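Local coordinates for protein alginase (Pseudoalteromonas, PDB 4Q8K) that is a polysaccharide lyase of family 18 that probably degrades alginate by beta-elimination, at residues 143-151 with 163-171; 213-221 with 349-357. All coordinates share one frame; numbering follows the deposited sequence.

In the fold
Both contacts build onto the same antiparallel sheet of the jelly-roll-like beta sandwich expected of this lyase family. Interaction 1 fastens the modelled N-terminal end and helix 146-149 to the hairpin 164-172 at the sheet's margin; interaction 2 pairs strand 204-216 with strand 355-368 further in. Their centres lie about 23 Å apart, yet they meet where strands 169-172 and 355-368 run side by side, with Val171 CG1 3.7 Å from Lys356 CG. Interaction 2 also approaches two bound ions. Gly219 N donates to Asp242, a ligand of the calcium ion, and Lys221, the first residue of strand 221-228 in the opposing sheet, binds a sulfate together with Tyr239.

Interaction 1. Residues 143-151 with 163-171; sequences TIPSSITSG and PLVDDSTLV
Ile144 meets the hairpin 163-171 through both its backbone and its side chain. The polar link is a single hydrogen bond from Ile144 N to Asp167 O, 3.0 Å long with an N-H...O angle of 161°; the donor lies in the carbonyl plane. Thr143 CA adds a CA-H...O contact to the same oxygen, and Thr143 CG2 rests 3.8 Å from Ser168 OG.

Apolar packing supplies the rest. With CG1 beside the backbone N (chi1 -56°), Ile144 sends that branch across the hairpin: CG1 lies 3.6 Å from Leu164 CD1, the two side chains running antiparallel as they pass, while CD1 continues to Leu170 CG at 3.9 Å. A branched aliphatic residue suits this buried place because its second branch, CG2, can also turn toward the Leu170 methyls. Behind it Ile148 CG2 makes a looser apolar contact with Leu170 CD1, and at the solvent side Thr149 lies aslant Leu164, Thr149 CG2 3.8 Å from Leu164 CD2. Thr143, Ile144 and one side of helix 146-149 thus pack beside a beta hairpin whose strands, 164-166 and 169-172, form one margin of a seven-stranded antiparallel sheet; Val362 and Tyr191 pack against Ile148 on the sandwich side.

Hydrogen bonds within the hairpin shape the loop that presents Asp167 O. Asp166 to Thr169 form a type I turn overlaid by an Asx turn: Asp166 OD1 accepts from Ser168 N at 2.9 Å on its anti side and from Thr169 OG1 at 2.7 Å on its syn side. Short polar side chains fit here because they can fold back onto the turn, as Ser168 OG does in donating to Asp167 OD1.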
ATOM      1  N   THR A 143       1.578  20.298  -7.179  1.00 40.81           N
ATOM      2  CA  THR A 143       0.492  20.190  -6.236  1.00 38.61           C
ATOM      3  C   THR A 143      -0.227  18.859  -6.315  1.00 37.77           C
ATOM      4  O   THR A 143      -0.381  18.287  -7.361  1.00 36.80           O
ATOM      5  CB  THR A 143      -0.525  21.345  -6.360  1.00 44.91           C
ATOM      6  OG1 THR A 143      -1.007  21.450  -7.698  1.00 50.94           O
ATOM      7  CG2 THR A 143       0.096  22.631  -5.978  1.00 46.04           C
ATOM      8  N   ILE A 144      -0.676  18.374  -5.183  1.00 32.46           N
ATOM      9  CA  ILE A 144      -1.432  17.131  -5.146  1.00 31.27           C
ATOM     10  C   ILE A 144      -2.682  17.213  -6.031  1.00 35.21           C
ATOM     11  O   ILE A 144      -3.471  18.152  -5.910  1.00 36.15           O
ATOM     12  CB  ILE A 144      -1.830  16.762  -3.708  1.00 29.73           C
ATOM     13  CG1 ILE A 144      -0.583  16.676  -2.823  1.00 29.83           C
ATOM     14  CG2 ILE A 144      -2.585  15.445  -3.692  1.00 29.63           C
ATOM     15  CD1 ILE A 144       0.416  15.620  -3.269  1.00 26.73           C
ATOM     16  N   PRO A 145      -2.854  16.255  -6.928  1.00 32.93           N
ATOM     17  CA  PRO A 145      -4.008  16.271  -7.819  1.00 35.22           C
ATOM     18  C   PRO A 145      -5.329  16.502  -7.083  1.00 37.26           C
ATOM     19  O   PRO A 145      -5.533  16.005  -6.010  1.00 32.20           O
ATOM     20  CB  PRO A 145      -4.025  14.871  -8.380  1.00 33.75           C
ATOM     21  CG  PRO A 145      -2.632  14.416  -8.342  1.00 32.21           C
ATOM     22  CD  PRO A 145      -1.999  15.091  -7.167  1.00 31.00           C
ATOM     23  N   SER A 146      -6.242  17.214  -7.721  1.00 40.07           N
ATOM     24  CA  SER A 146      -7.531  17.470  -7.130  1.00 37.86           C
ATOM     25  C   SER A 146      -8.379  16.204  -6.978  1.00 33.84           C
ATOM     26  O   SER A 146      -9.185  16.122  -6.121  1.00 37.06           O
ATOM     27  CB  SER A 146      -8.237  18.588  -7.903  1.00 43.87           C
ATOM     28  OG  SER A 146      -9.576  18.308  -8.157  1.00 48.68           O
ATOM     29  N   SER A 147      -8.200  15.226  -7.834  1.00 31.51           N
ATOM     30  CA  SER A 147      -8.942  13.973  -7.687  1.00 31.18           C
ATOM     31  C   SER A 147      -8.779  13.383  -6.287  1.00 29.32           C
ATOM     32  O   SER A 147      -9.670  12.704  -5.771  1.00 28.34           O
ATOM     33  CB  SER A 147      -8.472  12.957  -8.724  1.00 32.34           C
ATOM     34  OG  SER A 147      -7.114  12.621  -8.499  1.00 33.89           O
ATOM     35  N   ILE A 148      -7.635  13.665  -5.675  1.00 32.60           N
ATOM     36  CA  ILE A 148      -7.366  13.214  -4.317  1.00 31.61           C
ATOM     37  C   ILE A 148      -7.857  14.216  -3.288  1.00 33.53           C
ATOM     38  O   ILE A 148      -8.648  13.877  -2.399  1.00 35.98           O
ATOM     39  CB  ILE A 148      -5.863  12.990  -4.108  1.00 32.25           C
ATOM     40  CG1 ILE A 148      -5.369  11.886  -5.045  1.00 30.70           C
ATOM     41  CG2 ILE A 148      -5.579  12.638  -2.653  1.00 29.01           C
ATOM     42  CD1 ILE A 148      -3.861  11.764  -5.107  1.00 30.63           C
ATOM     43  N   THR A 149      -7.380  15.450  -3.405  1.00 32.34           N
ATOM     44  CA  THR A 149      -7.639  16.466  -2.382  1.00 32.54           C
ATOM     45  C   THR A 149      -9.118  16.825  -2.237  1.00 36.09           C
ATOM     46  O   THR A 149      -9.560  17.184  -1.141  1.00 38.16           O
ATOM     47  CB  THR A 149      -6.824  17.754  -2.625  1.00 36.44           C
ATOM     48  OG1 THR A 149      -7.254  18.384  -3.837  1.00 37.13           O
ATOM     49  CG2 THR A 149      -5.337  17.446  -2.714  1.00 35.01           C
ATOM     50  N   SER A 150      -9.873  16.719  -3.330  1.00 33.17           N
ATOM     51  CA  SER A 150     -11.271  17.145  -3.354  1.00 35.48           C
ATOM     52  C   SER A 150     -12.245  15.983  -3.172  1.00 34.22           C
ATOM     53  O   SER A 150     -13.436  16.192  -2.969  1.00 37.86           O
ATOM     54  CB  SER A 150     -11.585  17.863  -4.671  1.00 35.14           C
ATOM     55  OG  SER A 150     -11.819  16.931  -5.716  1.00 36.48           O
ATOM     56  N   GLY A 151     -11.736  14.760  -3.259  1.00 34.44           N
ATOM     57  CA  GLY A 151     -12.573  13.579  -3.147  1.00 33.69           C
ATOM     58  C   GLY A 151     -13.359  13.229  -4.399  1.00 33.23           C
ATOM     59  O   GLY A 151     -14.252  12.385  -4.354  1.00 32.48           O
ATOM     60  N   PRO A 163      -4.219  13.677   5.420  1.00 29.08           N
ATOM     61  CA  PRO A 163      -2.929  13.435   4.768  1.00 25.23           C
ATOM     62  C   PRO A 163      -2.323  14.684   4.129  1.00 28.44           C
ATOM     63  O   PRO A 163      -1.102  14.770   4.027  1.00 30.07           O
ATOM     64  CB  PRO A 163      -3.280  12.404   3.690  1.00 25.92           C
ATOM     65  CG  PRO A 163      -4.448  11.677   4.243  1.00 25.54           C
ATOM     66  CD  PRO A 163      -5.253  12.740   4.953  1.00 27.82           C
ATOM     67  N   LEU A 164      -3.156  15.632   3.706  1.00 28.68           N
ATOM     68  CA  LEU A 164      -2.659  16.828   3.022  1.00 31.99           C
ATOM     69  C   LEU A 164      -2.095  17.830   4.024  1.00 34.40           C
ATOM     70  O   LEU A 164      -2.847  18.610   4.619  1.00 38.71           O
ATOM     71  CB  LEU A 164      -3.768  17.480   2.187  1.00 32.65           C
ATOM     72  CG  LEU A 164      -3.330  18.455   1.087  1.00 35.94           C
ATOM     73  CD1 LEU A 164      -2.591  17.715  -0.025  1.00 33.33           C
ATOM     74  CD2 LEU A 164      -4.531  19.205   0.513  1.00 38.70           C
ATOM     75  N   VAL A 165      -0.775  17.814   4.205  1.00 31.03           N
ATOM     76  CA  VAL A 165      -0.124  18.675   5.199  1.00 33.24           C
ATOM     77  C   VAL A 165       0.317  20.013   4.594  1.00 37.02           C
ATOM     78  O   VAL A 165       0.581  20.988   5.302  1.00 39.78           O
ATOM     79  CB  VAL A 165       1.063  17.962   5.893  1.00 33.29           C
ATOM     80  CG1 VAL A 165       0.564  16.781   6.713  1.00 31.51           C
ATOM     81  CG2 VAL A 165       2.074  17.501   4.870  1.00 32.55           C
ATOM     82  N   ASP A 166       0.399  20.046   3.273  1.00 36.50           N
ATOM     83  CA  ASP A 166       0.490  21.294   2.526  1.00 38.09           C
ATOM     84  C   ASP A 166       0.039  20.967   1.105  1.00 36.44           C
ATOM     85  O   ASP A 166      -0.197  19.798   0.795  1.00 34.35           O
ATOM     86  CB  ASP A 166       1.894  21.910   2.581  1.00 37.81           C
ATOM     87  CG  ASP A 166       2.958  21.020   1.967  1.00 40.10           C
ATOM     88  OD1 ASP A 166       2.699  20.400   0.914  1.00 38.30           O
ATOM     89  OD2 ASP A 166       4.068  20.956   2.537  1.00 46.19           O
ATOM     90  N   ASP A 167      -0.118  21.955   0.246  1.00 38.20           N
ATOM     91  CA  ASP A 167      -0.756  21.698  -1.045  1.00 36.33           C
ATOM     92  C   ASP A 167      -0.042  20.688  -1.931  1.00 34.84           C
ATOM     93  O   ASP A 167      -0.595  20.232  -2.889  1.00 32.38           O
ATOM     94  CB  ASP A 167      -1.016  22.969  -1.848  1.00 38.44           C
ATOM     95  CG  ASP A 167       0.225  23.757  -2.131  1.00 44.79           C
ATOM     96  OD1 ASP A 167       1.313  23.206  -2.159  1.00 44.09           O
ATOM     97  OD2 ASP A 167       0.107  24.968  -2.321  1.00 49.08           O
ATOM     98  N   SER A 168       1.188  20.370  -1.584  1.00 36.07           N
ATOM     99  CA  SER A 168       2.035  19.505  -2.393  1.00 34.20           C
ATOM    100  C   SER A 168       2.521  18.217  -1.695  1.00 32.45           C
ATOM    101  O   SER A 168       3.329  17.506  -2.230  1.00 28.95           O
ATOM    102  CB  SER A 168       3.228  20.300  -2.909  1.00 36.84           C
ATOM    103  OG  SER A 168       2.828  21.464  -3.560  1.00 40.80           O
ATOM    104  N   THR A 169       2.004  17.917  -0.512  1.00 34.28           N
ATOM    105  CA  THR A 169       2.510  16.789   0.270  1.00 29.41           C
ATOM    106  C   THR A 169       1.407  15.963   0.930  1.00 28.31           C
ATOM    107  O   THR A 169       0.485  16.510   1.531  1.00 28.96           O
ATOM    108  CB  THR A 169       3.468  17.270   1.374  1.00 31.05           C
ATOM    109  OG1 THR A 169       4.362  18.259   0.849  1.00 30.38           O
ATOM    110  CG2 THR A 169       4.266  16.105   1.931  1.00 29.41           C
ATOM    111  N   LEU A 170       1.505  14.639   0.807  1.00 23.98           N
ATOM    112  CA  LEU A 170       0.624  13.735   1.535  1.00 22.72           C
ATOM    113  C   LEU A 170       1.436  12.963   2.568  1.00 22.36           C
ATOM    114  O   LEU A 170       2.484  12.396   2.251  1.00 22.57           O
ATOM    115  CB  LEU A 170      -0.064  12.749   0.588  1.00 21.95           C
ATOM    116  CG  LEU A 170      -1.016  13.319  -0.468  1.00 26.07           C
ATOM    117  CD1 LEU A 170      -1.490  12.214  -1.390  1.00 22.83           C
ATOM    118  CD2 LEU A 170      -2.205  14.008   0.188  1.00 25.38           C
ATOM    119  N   VAL A 171       0.960  12.956   3.809  1.00 24.91           N
ATOM    120  CA  VAL A 171       1.627  12.210   4.873  1.00 24.14           C
ATOM    121  C   VAL A 171       0.667  11.205   5.479  1.00 24.68           C
ATOM    122  O   VAL A 171      -0.369  11.583   6.021  1.00 25.74           O
ATOM    123  CB  VAL A 171       2.142  13.140   5.985  1.00 27.38           C
ATOM    124  CG1 VAL A 171       2.512  12.323   7.221  1.00 27.64           C
ATOM    125  CG2 VAL A 171       3.326  13.956   5.487  1.00 26.71           C
TER

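Interaction 2. Residues 213-221 with 349-357; sequences KVEMSDGGK and DLGITESKV. With SO4 (sulfate ion), chain C.
Antiparallel strand pairing joins Glu215 to Lys356 and continues into the loops beyond, within the sheet where strand 204-216 neighbours strand 355-368. Glu215 and Lys356 form a hydrogen-bonded pair: Glu215 N donates to Lys356 O at 3.0 Å, and Lys356 N to Glu215 O at 2.8 Å, nearly straight at 171°. Their side chains run alongside each other with their ends on the same side, OE2 of Glu215 3.5 Å from CD of Lys356; a water joins Glu215 OE1 to Lys356 NZ, and a second joins the same OE1 to Glu354 OE1, probably easing the repulsion between the two carboxylates.

On the opposite face, buried within the beta sandwich, Val214 lies beside Val357, its non-hydrogen-bonded partner, and Met216 SD sits 3.5 Å from Ser355 OG, a hydroxyl that bonds to Asn321. Past the strands, Ser217 N donates to Glu354 O. With OG beside its own backbone N (chi1 -52°), Ser217 accepts from Thr353 N and Glu354 N, both at 3.0 Å, a grip suited to a small hydroxyl. Ser217 to Gly220 make a type II turn, Gly219 supplying the positive phi; Ile352 CD1 packs against it. Beyond, extended Lys221 places NZ 2.6 Å from O1 of a sulfate, probably from the crystallisation liquor.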
ATOM      1  N   LYS A 213       8.714   8.712   0.363  1.00 22.72           N
ATOM      2  CA  LYS A 213       9.690   8.634   1.447  1.00 23.78           C
ATOM      3  C   LYS A 213       9.090   7.801   2.572  1.00 23.55           C
ATOM      4  O   LYS A 213       7.923   7.967   2.917  1.00 21.50           O
ATOM      5  CB  LYS A 213      10.069  10.035   1.934  1.00 27.52           C
ATOM      6  CG  LYS A 213      11.047  10.069   3.101  1.00 29.43           C
ATOM      7  CD  LYS A 213      11.343  11.509   3.529  1.00 32.07           C
ATOM      8  CE  LYS A 213      12.199  11.551   4.793  1.00 38.27           C
ATOM      9  NZ  LYS A 213      12.578  12.938   5.205  1.00 47.78           N
ATOM     10  N   VAL A 214       9.872   6.885   3.129  1.00 21.60           N
ATOM     11  CA  VAL A 214       9.360   6.027   4.187  1.00 21.29           C
ATOM     12  C   VAL A 214      10.233   6.148   5.423  1.00 23.54           C
ATOM     13  O   VAL A 214      11.447   6.010   5.344  1.00 23.67           O
ATOM     14  CB  VAL A 214       9.279   4.543   3.744  1.00 22.42           C
ATOM     15  CG1 VAL A 214       8.725   3.685   4.865  1.00 22.19           C
ATOM     16  CG2 VAL A 214       8.414   4.392   2.486  1.00 20.36           C
ATOM     17  N   GLU A 215       9.607   6.450   6.556  1.00 21.20           N
ATOM     18  CA  GLU A 215      10.298   6.473   7.838  1.00 23.05           C
ATOM     19  C   GLU A 215       9.539   5.516   8.742  1.00 23.63           C
ATOM     20  O   GLU A 215       8.350   5.713   9.000  1.00 22.56           O
ATOM     21  CB  GLU A 215      10.285   7.877   8.434  1.00 25.35           C
ATOM     22  CG  GLU A 215      11.001   8.929   7.601  1.00 26.89           C
ATOM     23  CD  GLU A 215      10.635  10.336   8.037  1.00 29.57           C
ATOM     24  OE1 GLU A 215      11.315  10.871   8.937  1.00 34.17           O
ATOM     25  OE2 GLU A 215       9.651  10.899   7.502  1.00 28.03           O
ATOM     26  N   MET A 216      10.206   4.461   9.198  1.00 23.23           N
ATOM     27  CA  MET A 216       9.511   3.418   9.949  1.00 24.86           C
ATOM     28  C   MET A 216      10.458   2.642  10.855  1.00 27.00           C
ATOM     29  O   MET A 216      11.601   2.373  10.485  1.00 26.65           O
ATOM     30  CB  MET A 216       8.797   2.452   8.994  1.00 22.59           C
ATOM     31  CG  MET A 216       8.042   1.312   9.675  1.00 20.78           C
ATOM     32  SD  MET A 216       6.676   0.626   8.696  1.00 23.00           S
ATOM     33  CE  MET A 216       7.523   0.138   7.187  1.00 21.53           C
ATOM     34  N   SER A 217       9.958   2.266  12.030  1.00 23.51           N
ATOM     35  CA  SER A 217      10.723   1.459  12.980  1.00 25.17           C
ATOM     36  C   SER A 217      11.170   0.128  12.392  1.00 22.93           C
ATOM     37  O   SER A 217      10.469  -0.471  11.573  1.00 22.40           O
ATOM     38  CB  SER A 217       9.873   1.161  14.214  1.00 27.21           C
ATOM     39  OG  SER A 217       9.328   2.344  14.758  1.00 24.61           O
ATOM     40  N   ASP A 218      12.327  -0.352  12.840  1.00 22.44           N
ATOM     41  CA  ASP A 218      12.787  -1.690  12.476  1.00 24.65           C
ATOM     42  C   ASP A 218      11.657  -2.709  12.627  1.00 23.18           C
ATOM     43  O   ASP A 218      10.912  -2.694  13.622  1.00 25.03           O
ATOM     44  CB  ASP A 218      13.983  -2.121  13.338  1.00 26.73           C
ATOM     45  CG  ASP A 218      15.225  -1.264  13.108  1.00 30.12           C
ATOM     46  OD1 ASP A 218      15.236  -0.426  12.186  1.00 28.47           O
ATOM     47  OD2 ASP A 218      16.208  -1.429  13.859  1.00 33.66           O
ATOM     48  N   GLY A 219      11.529  -3.584  11.636  1.00 27.47           N
ATOM     49  CA  GLY A 219      10.571  -4.676  11.678  1.00 23.67           C
ATOM     50  C   GLY A 219       9.206  -4.315  11.121  1.00 26.39           C
ATOM     51  O   GLY A 219       8.341  -5.182  10.980  1.00 24.47           O
ATOM     52  N   GLY A 220       9.011  -3.039  10.800  1.00 23.00           N
ATOM     53  CA  GLY A 220       7.734  -2.591  10.273  1.00 21.91           C
ATOM     54  C   GLY A 220       7.421  -3.187   8.905  1.00 23.35           C
ATOM     55  O   GLY A 220       8.331  -3.529   8.137  1.00 21.55           O
ATOM     56  N   LYS A 221       6.133  -3.339   8.606  1.00 20.90           N
ATOM     57  CA  LYS A 221       5.683  -3.822   7.299  1.00 19.73           C
ATOM     58  C   LYS A 221       4.380  -3.131   6.908  1.00 20.66           C
ATOM     59  O   LYS A 221       3.388  -3.182   7.649  1.00 19.95           O
ATOM     60  CB  LYS A 221       5.467  -5.330   7.341  1.00 18.99           C
ATOM     61  CG  LYS A 221       4.821  -5.924   6.087  1.00 20.08           C
ATOM     62  CD  LYS A 221       4.791  -7.429   6.201  1.00 23.20           C
ATOM     63  CE  LYS A 221       4.123  -8.074   5.005  1.00 22.69           C
ATOM     64  NZ  LYS A 221       4.107  -9.573   5.106  1.00 23.98           N
ATOM     65  N   ASP A 349       4.049  -3.856  21.121  1.00 25.94           N
ATOM     66  CA  ASP A 349       4.884  -5.024  21.389  1.00 26.34           C
ATOM     67  C   ASP A 349       5.860  -5.277  20.243  1.00 30.66           C
ATOM     68  O   ASP A 349       6.978  -5.754  20.462  1.00 27.33           O
ATOM     69  CB  ASP A 349       4.013  -6.262  21.627  1.00 27.85           C
ATOM     70  CG  ASP A 349       3.207  -6.180  22.928  1.00 28.04           C
ATOM     71  OD1 ASP A 349       3.351  -5.193  23.672  1.00 28.48           O
ATOM     72  OD2 ASP A 349       2.445  -7.130  23.203  1.00 31.52           O
ATOM     73  N   LEU A 350       5.432  -4.942  19.026  1.00 26.89           N
ATOM     74  CA  LEU A 350       6.274  -5.108  17.839  1.00 25.49           C
ATOM     75  C   LEU A 350       7.330  -4.024  17.743  1.00 24.51           C
ATOM     76  O   LEU A 350       8.191  -4.064  16.861  1.00 24.38           O
ATOM     77  CB  LEU A 350       5.424  -5.086  16.566  1.00 24.46           C
ATOM     78  CG  LEU A 350       4.486  -6.267  16.357  1.00 24.89           C
ATOM     79  CD1 LEU A 350       3.394  -5.889  15.365  1.00 27.73           C
ATOM     80  CD2 LEU A 350       5.259  -7.496  15.896  1.00 27.98           C
ATOM     81  N   GLY A 351       7.264  -3.048  18.640  1.00 24.14           N
ATOM     82  CA  GLY A 351       8.184  -1.932  18.615  1.00 27.19           C
ATOM     83  C   GLY A 351       7.991  -0.991  17.430  1.00 26.81           C
ATOM     84  O   GLY A 351       8.935  -0.304  17.022  1.00 26.76           O
ATOM     85  N   ILE A 352       6.781  -0.953  16.876  1.00 25.29           N
ATOM     86  CA  ILE A 352       6.509  -0.011  15.787  1.00 23.25           C
ATOM     87  C   ILE A 352       5.971   1.306  16.343  1.00 25.55           C
ATOM     88  O   ILE A 352       4.784   1.431  16.621  1.00 27.23           O
ATOM     89  CB  ILE A 352       5.540  -0.574  14.739  1.00 22.61           C
ATOM     90  CG1 ILE A 352       5.997  -1.956  14.270  1.00 21.57           C
ATOM     91  CG2 ILE A 352       5.442   0.387  13.567  1.00 22.16           C
ATOM     92  CD1 ILE A 352       7.415  -1.994  13.797  1.00 25.95           C
ATOM     93  N   THR A 353       6.867   2.270  16.524  1.00 24.56           N
ATOM     94  CA  THR A 353       6.520   3.573  17.084  1.00 27.55           C
ATOM     95  C   THR A 353       6.626   4.670  16.039  1.00 26.27           C
ATOM     96  O   THR A 353       6.298   5.825  16.310  1.00 26.90           O
ATOM     97  CB  THR A 353       7.434   3.948  18.276  1.00 30.22           C
ATOM     98  OG1 THR A 353       8.807   3.913  17.857  1.00 31.38           O
ATOM     99  CG2 THR A 353       7.230   2.983  19.444  1.00 32.55           C
ATOM    100  N   GLU A 354       7.106   4.307  14.850  1.00 27.53           N
ATOM    101  CA  GLU A 354       7.215   5.248  13.745  1.00 28.68           C
ATOM    102  C   GLU A 354       6.769   4.540  12.478  1.00 24.12           C
ATOM    103  O   GLU A 354       7.204   3.428  12.204  1.00 23.29           O
ATOM    104  CB  GLU A 354       8.662   5.742  13.590  1.00 30.30           C
ATOM    105  CG  GLU A 354       8.853   6.845  12.553  1.00 32.25           C
ATOM    106  CD  GLU A 354      10.319   7.174  12.302  1.00 34.23           C
ATOM    107  OE1 GLU A 354      10.629   8.358  12.073  1.00 43.01           O
ATOM    108  OE2 GLU A 354      11.163   6.249  12.324  1.00 38.22           O
ATOM    109  N   SER A 355       5.874   5.171  11.726  1.00 25.11           N
ATOM    110  CA  SER A 355       5.484   4.664  10.411  1.00 22.27           C
ATOM    111  C   SER A 355       4.845   5.790   9.616  1.00 23.54           C
ATOM    112  O   SER A 355       3.633   6.009   9.683  1.00 23.67           O
ATOM    113  CB  SER A 355       4.526   3.482  10.516  1.00 19.98           C
ATOM    114  OG  SER A 355       4.204   2.979   9.215  1.00 21.21           O
ATOM    115  N   LYS A 356       5.680   6.508   8.878  1.00 22.14           N
ATOM    116  CA  LYS A 356       5.239   7.678   8.147  1.00 23.51           C
ATOM    117  C   LYS A 356       5.612   7.531   6.681  1.00 22.51           C
ATOM    118  O   LYS A 356       6.795   7.498   6.338  1.00 21.31           O
ATOM    119  CB  LYS A 356       5.885   8.942   8.721  1.00 24.92           C
ATOM    120  CG  LYS A 356       5.486  10.216   7.983  1.00 25.75           C
ATOM    121  CD  LYS A 356       6.302  11.409   8.438  1.00 30.43           C
ATOM    122  CE  LYS A 356       5.945  11.797   9.866  1.00 32.94           C
ATOM    123  NZ  LYS A 356       6.562  13.094  10.257  1.00 31.76           N
ATOM    124  N   VAL A 357       4.598   7.431   5.829  1.00 20.87           N
ATOM    125  CA  VAL A 357       4.809   7.431   4.382  1.00 21.98           C
ATOM    126  C   VAL A 357       4.469   8.818   3.821  1.00 23.37           C
ATOM    127  O   VAL A 357       3.338   9.290   3.945  1.00 22.91           O
ATOM    128  CB  VAL A 357       3.986   6.335   3.673  1.00 20.61           C
ATOM    129  CG1 VAL A 357       4.139   6.431   2.147  1.00 21.46           C
ATOM    130  CG2 VAL A 357       4.416   4.952   4.151  1.00 20.76           C
TER
HETATM  131  S   SO4 C 502       1.184 -11.303   3.205  1.00 36.85           S
HETATM  132  O1  SO4 C 502       2.490 -10.696   3.379  1.00 28.27           O
HETATM  133  O2  SO4 C 502       0.780 -12.005   4.419  1.00 41.59           O
HETATM  134  O3  SO4 C 502       0.247 -10.214   2.919  1.00 38.14           O
HETATM  135  O4  SO4 C 502       1.205 -12.238   2.080  1.00 35.29           O
HETATM  136  O   HOH W   1       8.098   9.849   5.530  1.00 23.53           O
HETATM  137  O   HOH W   2       9.403  12.076  10.607  1.00 35.20           O
HETATM  138  O   HOH W   3      12.680  10.059  10.995  1.00 41.87           O
HETATM  139  O   HOH W   4      11.305  -1.785  16.235  1.00 32.65           O